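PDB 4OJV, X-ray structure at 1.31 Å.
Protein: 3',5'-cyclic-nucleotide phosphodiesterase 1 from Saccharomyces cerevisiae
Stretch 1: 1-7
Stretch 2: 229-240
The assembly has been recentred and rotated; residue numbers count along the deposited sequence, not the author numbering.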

# COMPACT_ATOMS: atom_id res chain seq x y z
N MET A 1 17.90 -29.85 9.81
CA MET A 1 18.77 -28.67 10.08
C MET A 1 18.00 -27.35 10.00
O MET A 1 18.31 -26.41 10.74
CB MET A 1 19.97 -28.64 9.13
CG MET A 1 21.05 -29.66 9.47
SD MET A 1 22.44 -29.64 8.31
CE MET A 1 23.28 -28.13 8.79
N VAL A 2 17.02 -27.28 9.11
CA VAL A 2 16.17 -26.10 8.97
C VAL A 2 15.31 -25.88 10.21
O VAL A 2 14.65 -26.80 10.70
CB VAL A 2 15.29 -26.16 7.69
CG1 VAL A 2 14.20 -25.10 7.72
CG2 VAL A 2 16.16 -26.00 6.46
N VAL A 3 15.34 -24.65 10.71
CA VAL A 3 14.65 -24.26 11.93
C VAL A 3 13.56 -23.22 11.65
O VAL A 3 12.54 -23.20 12.34
CB VAL A 3 15.67 -23.75 12.97
CG1 VAL A 3 15.02 -23.00 14.12
CG2 VAL A 3 16.47 -24.93 13.53
N PHE A 4 13.79 -22.36 10.65
CA PHE A 4 12.89 -21.23 10.37
C PHE A 4 12.27 -21.31 8.99
O PHE A 4 12.94 -21.67 8.02
CB PHE A 4 13.66 -19.92 10.46
CG PHE A 4 14.26 -19.63 11.81
CD1 PHE A 4 13.48 -19.09 12.82
CD2 PHE A 4 15.60 -19.89 12.06
CE1 PHE A 4 14.03 -18.81 14.07
CE2 PHE A 4 16.16 -19.61 13.30
CZ PHE A 4 15.37 -19.07 14.31
N GLU A 5 11.00 -20.94 8.90
CA GLU A 5 10.36 -20.66 7.62
C GLU A 5 10.07 -19.17 7.54
O GLU A 5 9.42 -18.61 8.44
CB GLU A 5 9.06 -21.45 7.45
CG GLU A 5 9.29 -22.95 7.33
CD GLU A 5 8.02 -23.78 7.26
OE1 GLU A 5 8.14 -25.02 7.24
OE2 GLU A 5 6.91 -23.20 7.23
N ILE A 6 10.55 -18.53 6.48
CA ILE A 6 10.38 -17.09 6.30
C ILE A 6 9.59 -16.86 5.02
O ILE A 6 10.08 -17.17 3.93
CB ILE A 6 11.73 -16.34 6.20
CG1 ILE A 6 12.62 -16.63 7.42
CG2 ILE A 6 11.47 -14.85 6.04
CD1 ILE A 6 13.95 -15.91 7.37
N THR A 7 8.38 -16.32 5.14
CA THR A 7 7.58 -15.99 3.98
C THR A 7 7.85 -14.53 3.62
O THR A 7 7.62 -13.64 4.44
CB THR A 7 6.07 -16.17 4.23
OG1 THR A 7 5.82 -17.44 4.86
CG2 THR A 7 5.30 -16.09 2.92
N ILE A 229 17.04 -9.86 16.28
CA ILE A 229 17.52 -11.24 16.33
C ILE A 229 16.40 -12.13 16.84
O ILE A 229 15.81 -11.84 17.89
CB ILE A 229 18.75 -11.42 17.25
CG1 ILE A 229 19.85 -10.42 16.88
CG2 ILE A 229 19.24 -12.87 17.21
CD1 ILE A 229 21.05 -10.44 17.81
N PHE A 230 16.09 -13.19 16.10
CA PHE A 230 15.19 -14.24 16.58
C PHE A 230 16.01 -15.50 16.82
O PHE A 230 16.69 -15.96 15.91
CB PHE A 230 14.05 -14.51 15.60
CG PHE A 230 13.12 -13.33 15.43
CD1 PHE A 230 13.38 -12.35 14.48
CD2 PHE A 230 12.02 -13.18 16.27
CE1 PHE A 230 12.54 -11.26 14.34
CE2 PHE A 230 11.18 -12.09 16.14
CZ PHE A 230 11.44 -11.13 15.18
N ARG A 231 15.94 -16.03 18.04
CA ARG A 231 16.70 -17.21 18.40
C ARG A 231 15.77 -18.34 18.83
O ARG A 231 14.97 -18.18 19.75
CB ARG A 231 17.69 -16.89 19.52
CG ARG A 231 18.43 -18.12 20.06
CD ARG A 231 19.60 -17.74 20.95
NE ARG A 231 19.14 -16.97 22.09
CZ ARG A 231 19.84 -16.02 22.69
NH1 ARG A 231 21.07 -15.71 22.26
NH2 ARG A 231 19.32 -15.37 23.73
N ASP A 232 15.88 -19.48 18.16
CA ASP A 232 15.17 -20.67 18.59
C ASP A 232 15.91 -21.24 19.80
O ASP A 232 17.08 -21.61 19.69
CB ASP A 232 15.15 -21.71 17.48
CG ASP A 232 14.51 -23.00 17.92
OD1 ASP A 232 13.38 -22.95 18.42
OD2 ASP A 232 15.16 -24.05 17.78
N ARG A 233 15.24 -21.31 20.94
CA ARG A 233 15.93 -21.71 22.17
C ARG A 233 16.45 -23.14 22.17
O ARG A 233 17.53 -23.39 22.70
CB ARG A 233 15.08 -21.42 23.40
CG ARG A 233 15.10 -19.95 23.77
CD ARG A 233 14.51 -19.73 25.15
NE ARG A 233 13.12 -20.18 25.22
CZ ARG A 233 12.07 -19.44 24.88
NH1 ARG A 233 12.23 -18.20 24.44
NH2 ARG A 233 10.85 -19.95 24.99
N LYS A 234 15.73 -24.05 21.53
CA LYS A 234 16.15 -25.46 21.51
C LYS A 234 17.42 -25.68 20.70
O LYS A 234 18.41 -26.21 21.20
CB LYS A 234 15.03 -26.37 20.99
CG LYS A 234 15.41 -27.85 20.97
CD LYS A 234 14.31 -28.71 20.38
CE LYS A 234 14.63 -30.19 20.54
NZ LYS A 234 13.54 -31.06 20.01
N SER A 235 17.38 -25.26 19.43
CA SER A 235 18.48 -25.47 18.50
C SER A 235 19.60 -24.45 18.67
O SER A 235 20.73 -24.70 18.24
CB SER A 235 17.97 -25.42 17.06
OG SER A 235 17.60 -24.08 16.71
N LYS A 236 19.28 -23.30 19.26
CA LYS A 236 20.19 -22.15 19.35
C LYS A 236 20.40 -21.47 17.99
O LYS A 236 21.19 -20.53 17.88
CB LYS A 236 21.53 -22.50 20.02
CG LYS A 236 21.40 -23.15 21.40
CD LYS A 236 20.67 -22.26 22.39
CE LYS A 236 20.45 -22.97 23.72
NZ LYS A 236 19.36 -22.33 24.49
N ASP A 237 19.71 -21.94 16.96
CA ASP A 237 19.77 -21.27 15.65
C ASP A 237 19.08 -19.92 15.68
O ASP A 237 18.06 -19.74 16.35
CB ASP A 237 19.17 -22.14 14.56
CG ASP A 237 20.08 -23.27 14.11
OD1 ASP A 237 21.21 -23.42 14.64
OD2 ASP A 237 19.64 -24.03 13.22
N CYS A 238 19.65 -18.97 14.93
CA CYS A 238 19.16 -17.60 14.88
C CYS A 238 19.01 -17.10 13.46
O CYS A 238 19.73 -17.53 12.55
CB CYS A 238 20.13 -16.66 15.58
SG CYS A 238 20.46 -17.05 17.30
N ILE A 239 18.09 -16.16 13.29
CA ILE A 239 18.06 -15.32 12.10
C ILE A 239 18.06 -13.86 12.53
O ILE A 239 17.59 -13.53 13.62
CB ILE A 239 16.85 -15.63 11.19
CG1 ILE A 239 15.53 -15.56 11.99
CG2 ILE A 239 17.03 -16.96 10.46
CD1 ILE A 239 14.28 -15.63 11.15
N ILE A 240 18.60 -13.01 11.67
CA ILE A 240 18.62 -11.57 11.90
C ILE A 240 17.75 -10.94 10.82
O ILE A 240 17.95 -11.20 9.64
CB ILE A 240 20.05 -11.00 11.82
CG1 ILE A 240 20.93 -11.60 12.92
CG2 ILE A 240 20.04 -9.47 11.89
CD1 ILE A 240 22.41 -11.31 12.77

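Residues 229-240 hold the end of one strand, a short connection and the start of the next, and the N-terminal segment packs against them through side chains, with no hydrogen bond passing between the two stretches. Phe230 opens the contact with its backbone rather than its ring: its CA-to-CB bond points toward the N-terminal segment, but the end of the side chain leads away, and Phe230 O lies 3.7 Å from Phe4 CZ. Phe230 O also accepts a hydrogen bond from Ile239 N (3.0 Å), part of the ladder that ties the two strands together. The CA-to-CB bond of Arg231 points away.

Asp232 organises the turn. Asp232 OD2 accepts hydrogen bonds from Ser235 N (3.0 Å) and Ser235 OG (2.7 Å), and Asp237 N in turn donates to Ser235 OG (3.0 Å). The carboxylate is thus engaged within its own stretch, and across the contact Asp232 presents its CB, 3.6 Å from Val3 CG1, and its backbone N, 3.9 Å from Phe4 CZ. Arg233 and Lys234 remain out of reach. Val3 CG2 lies close to two oxygens, 3.5 Å from Ser235 OG and 3.3 Å from Asp237 OD2, a close approach of a methyl to oxygens that have hydrogen-bonding partners of their own.

Asp237 also meets Phe4. Asp237 O, which accepts a hydrogen bond from Asp232 N (2.8 Å), lies near the plane of the Phe4 ring at its edge, 3.4 Å from Phe4 CZ. The CA-to-CB bond of Cys238 points away, and the residue contributes mainly backbone, with Cys238 C 3.8 Å from Phe4 CE2.

Ile239 then turns back toward the N-terminal segment and covers one face of the Phe4 ring. Ile239 CG1 sits 4.0 Å from the centroid of the Phe4 ring, only 4° off the normal, a CH-pi contact, while Ile239 CG2 approaches Phe4 CD2 to 3.6 Å. Ile239 CD1, which also lies over this face, meets Ile6 CD1 at 3.8 Å, extending the apolar packing along strand 4-7.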